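Glyoxalase family protein (Listeria monocytogenes, PDB 2P7Q) catalyses the hydration of the antibiotic fosfomycin, a manganese-dependent reaction that gives bacteria resistance to the drug. Local coordinates at residues 13-18 and 41-46. The protein carries 1 engineered substitution. Numbering follows the deposited sequence.
Sequences KDLNKT and LSKEKF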
ATOM      1  N   LYS A  13      -4.658  -7.218 -15.086  1.00 34.02           N
ATOM      2  CA  LYS A  13      -5.254  -7.936 -16.214  1.00 35.19           C
ATOM      3  C   LYS A  13      -4.214  -8.758 -16.979  1.00 38.61           C
ATOM      4  O   LYS A  13      -4.456  -9.923 -17.327  1.00 35.31           O
ATOM      5  CB  LYS A  13      -5.922  -6.946 -17.177  1.00 29.54           C
ATOM      6  CG  LYS A  13      -4.942  -6.223 -18.077  1.00 33.82           C
ATOM      7  CD  LYS A  13      -5.599  -5.157 -18.940  1.00 33.79           C
ATOM      8  CE  LYS A  13      -5.848  -3.869 -18.168  1.00 38.36           C
ATOM      9  NZ  LYS A  13      -5.661  -2.696 -19.069  1.00 39.80           N
ATOM     10  N   ASP A  14      -3.059  -8.141 -17.227  1.00 37.14           N
ATOM     11  CA  ASP A  14      -1.966  -8.775 -17.957  1.00 30.07           C
ATOM     12  C   ASP A  14      -0.742  -8.929 -17.057  1.00 24.29           C
ATOM     13  O   ASP A  14      -0.007  -7.972 -16.831  1.00 28.59           O
ATOM     14  CB  ASP A  14      -1.612  -7.914 -19.170  1.00 26.11           C
ATOM     15  CG  ASP A  14      -0.579  -8.565 -20.071  1.00 30.89           C
ATOM     16  OD1 ASP A  14       0.083  -9.539 -19.649  1.00 26.85           O
ATOM     17  OD2 ASP A  14      -0.422  -8.080 -21.209  1.00 36.42           O
ATOM     18  N   LEU A  15      -0.509 -10.133 -16.556  1.00 21.84           N
ATOM     19  CA  LEU A  15       0.633 -10.362 -15.675  1.00 25.71           C
ATOM     20  C   LEU A  15       1.981  -9.977 -16.280  1.00 27.42           C
ATOM     21  O   LEU A  15       2.653  -9.083 -15.778  1.00 29.54           O
ATOM     22  CB  LEU A  15       0.687 -11.816 -15.234  1.00 23.49           C
ATOM     23  CG  LEU A  15       1.799 -12.045 -14.216  1.00 30.91           C
ATOM     24  CD1 LEU A  15       1.445 -11.265 -12.943  1.00 35.18           C
ATOM     25  CD2 LEU A  15       1.967 -13.529 -13.909  1.00 20.33           C
ATOM     26  N   ASN A  16       2.372 -10.655 -17.358  1.00 34.08           N
ATOM     27  CA  ASN A  16       3.649 -10.384 -18.024  1.00 32.01           C
ATOM     28  C   ASN A  16       3.879  -8.920 -18.350  1.00 28.89           C
ATOM     29  O   ASN A  16       5.003  -8.422 -18.245  1.00 30.44           O
ATOM     30  CB  ASN A  16       3.765 -11.193 -19.316  1.00 36.21           C
ATOM     31  CG  ASN A  16       3.761 -12.678 -19.071  1.00 37.62           C
ATOM     32  OD1 ASN A  16       4.255 -13.154 -18.048  1.00 38.82           O
ATOM     33  ND2 ASN A  16       3.222 -13.425 -20.018  1.00 43.55           N
ATOM     34  N   LYS A  17       2.825  -8.226 -18.760  1.00 21.25           N
ATOM     35  CA  LYS A  17       2.978  -6.821 -19.092  1.00 26.00           C
ATOM     36  C   LYS A  17       3.275  -6.003 -17.830  1.00 31.75           C
ATOM     37  O   LYS A  17       4.072  -5.068 -17.867  1.00 36.34           O
ATOM     38  CB  LYS A  17       1.720  -6.310 -19.795  1.00 23.28           C
ATOM     39  CG  LYS A  17       1.823  -4.897 -20.334  1.00 28.90           C
ATOM     40  CD  LYS A  17       0.642  -4.580 -21.242  1.00 34.46           C
ATOM     41  CE  LYS A  17       0.341  -3.085 -21.317  1.00 31.85           C
ATOM     42  NZ  LYS A  17       1.479  -2.287 -21.818  1.00 34.79           N
ATOM     43  N   THR A  18       2.654  -6.367 -16.708  1.00 35.58           N
ATOM     44  CA  THR A  18       2.890  -5.649 -15.454  1.00 33.29           C
ATOM     45  C   THR A  18       4.275  -5.979 -14.901  1.00 33.22           C
ATOM     46  O   THR A  18       4.940  -5.116 -14.329  1.00 32.44           O
ATOM     47  CB  THR A  18       1.837  -6.009 -14.366  1.00 31.84           C
ATOM     48  OG1 THR A  18       0.546  -5.514 -14.746  1.00 32.95           O
ATOM     49  CG2 THR A  18       2.225  -5.395 -13.030  1.00 35.30           C
ATOM     50  N   LEU A  41      -3.339 -22.264  -8.185  1.00 69.41           N
ATOM     51  CA  LEU A  41      -4.657 -21.643  -8.088  1.00 64.74           C
ATOM     52  C   LEU A  41      -4.816 -20.512  -9.090  1.00 62.23           C
ATOM     53  O   LEU A  41      -5.859 -20.359  -9.718  1.00 61.13           O
ATOM     54  CB  LEU A  41      -4.896 -21.124  -6.672  1.00 64.70           C
ATOM     55  N   SER A  42      -3.778 -19.710  -9.241  1.00 61.76           N
ATOM     56  CA  SER A  42      -3.856 -18.612 -10.185  1.00 63.10           C
ATOM     57  C   SER A  42      -2.487 -18.192 -10.663  1.00 60.71           C
ATOM     58  O   SER A  42      -1.464 -18.529 -10.069  1.00 56.32           O
ATOM     59  CB  SER A  42      -4.575 -17.426  -9.557  1.00 63.30           C
ATOM     60  OG  SER A  42      -3.954 -17.085  -8.337  1.00 69.12           O
ATOM     61  N   LYS A  43      -2.489 -17.449 -11.756  1.00 57.42           N
ATOM     62  CA  LYS A  43      -1.263 -16.976 -12.355  1.00 57.26           C
ATOM     63  C   LYS A  43      -0.751 -15.798 -11.528  1.00 53.13           C
ATOM     64  O   LYS A  43      -1.411 -14.765 -11.431  1.00 47.39           O
ATOM     65  CB  LYS A  43      -1.552 -16.556 -13.796  1.00 62.82           C
ATOM     66  CG  LYS A  43      -0.333 -16.520 -14.685  1.00 63.24           C
ATOM     67  CD  LYS A  43      -0.582 -15.631 -15.910  1.00 62.89           C
ATOM     68  CE  LYS A  43      -0.723 -16.441 -17.205  1.00 59.49           C
ATOM     69  NZ  LYS A  43      -1.054 -15.497 -18.334  1.00 48.31           N
ATOM     70  N   GLU A  44       0.423 -15.951 -10.929  1.00 51.77           N
ATOM     71  CA  GLU A  44       0.951 -14.880 -10.101  1.00 48.71           C
ATOM     72  C   GLU A  44       2.464 -14.880  -9.911  1.00 46.83           C
ATOM     73  O   GLU A  44       3.144 -15.886 -10.119  1.00 41.53           O
ATOM     74  CB  GLU A  44       0.280 -14.931  -8.731  1.00 49.21           C
ATOM     75  CG  GLU A  44       0.467 -16.260  -8.026  1.00 51.74           C
ATOM     76  CD  GLU A  44      -0.006 -16.238  -6.586  1.00 56.01           C
ATOM     77  OE1 GLU A  44      -1.178 -15.893  -6.336  1.00 54.96           O
ATOM     78  OE2 GLU A  44       0.802 -16.575  -5.698  1.00 59.96           O
ATOM     79  N   LYS A  45       2.980 -13.729  -9.500  1.00 46.73           N
ATOM     80  CA  LYS A  45       4.406 -13.572  -9.255  1.00 46.22           C
ATOM     81  C   LYS A  45       4.673 -12.724  -8.003  1.00 45.74           C
ATOM     82  O   LYS A  45       3.889 -11.839  -7.647  1.00 43.13           O
ATOM     83  CB  LYS A  45       5.077 -12.953 -10.486  1.00 47.10           C
ATOM     84  CG  LYS A  45       4.998 -13.835 -11.721  1.00 37.03           C
ATOM     85  CD  LYS A  45       5.611 -13.173 -12.933  1.00 39.54           C
ATOM     86  CE  LYS A  45       5.714 -14.160 -14.110  1.00 51.61           C
ATOM     87  NZ  LYS A  45       6.241 -13.546 -15.376  1.00 48.54           N
ATOM     88  N   PHE A  46       5.778 -13.022  -7.332  1.00 40.37           N
ATOM     89  CA  PHE A  46       6.177 -12.312  -6.128  1.00 39.75           C
ATOM     90  C   PHE A  46       7.495 -11.597  -6.389  1.00 42.70           C
ATOM     91  O   PHE A  46       8.413 -12.172  -6.972  1.00 41.55           O
ATOM     92  CB  PHE A  46       6.400 -13.289  -4.969  1.00 36.88           C
ATOM     93  CG  PHE A  46       5.194 -14.103  -4.598  1.00 37.78           C
ATOM     94  CD1 PHE A  46       5.323 -15.180  -3.723  1.00 32.88           C
ATOM     95  CD2 PHE A  46       3.931 -13.793  -5.103  1.00 41.30           C
ATOM     96  CE1 PHE A  46       4.209 -15.936  -3.354  1.00 39.23           C
ATOM     97  CE2 PHE A  46       2.806 -14.544  -4.739  1.00 40.22           C
ATOM     98  CZ  PHE A  46       2.946 -15.616  -3.865  1.00 36.40           C
TER
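Leu15, in the first turn of helix 15-26, reaches between the aliphatic stems of Lys43 and Lys45 where strand 44-49 begins, packing helix against sheet in a glyoxalase-superfamily fold. Its CB points toward the strand, and with CG anti to the backbone N (chi1 -175°) CG comes within 4.2 Å of Lys45 CD. CB itself lies near Lys43 CD. At the tip, CD2 touches Lys43 CG at 3.9 Å and Lys45 CG at 3.8 Å, and sits 4.1 Å from the backbone N of Glu44. The extended chain of Lys45 passes obliquely across the leucine, so CG, CD and CE all meet this one methyl. Lys43 instead bends at chi3 (-109°), and its ammonium forms a salt bridge with Glu58, whose carboxylate also accepts the N-H of Leu15; helix start and strand start thus share one acid. Asp14 is the N-cap: its OD1 accepts Lys17 N at 3.2 Å, the donor standing well above the carboxylate plane. Between the two lysines, Glu44 CB points away from the helix, and the side chain touches the bound dihydroxypropylphosphonate; Glu44 is probably the proton acceptor, as in a close relative. The contact is therefore on the other side of the strand from the ligand. Farther out, at the exposed Asn16, Lys45 NZ donates a weak hydrogen bond to Asn16 OD1 at 3.4 Å.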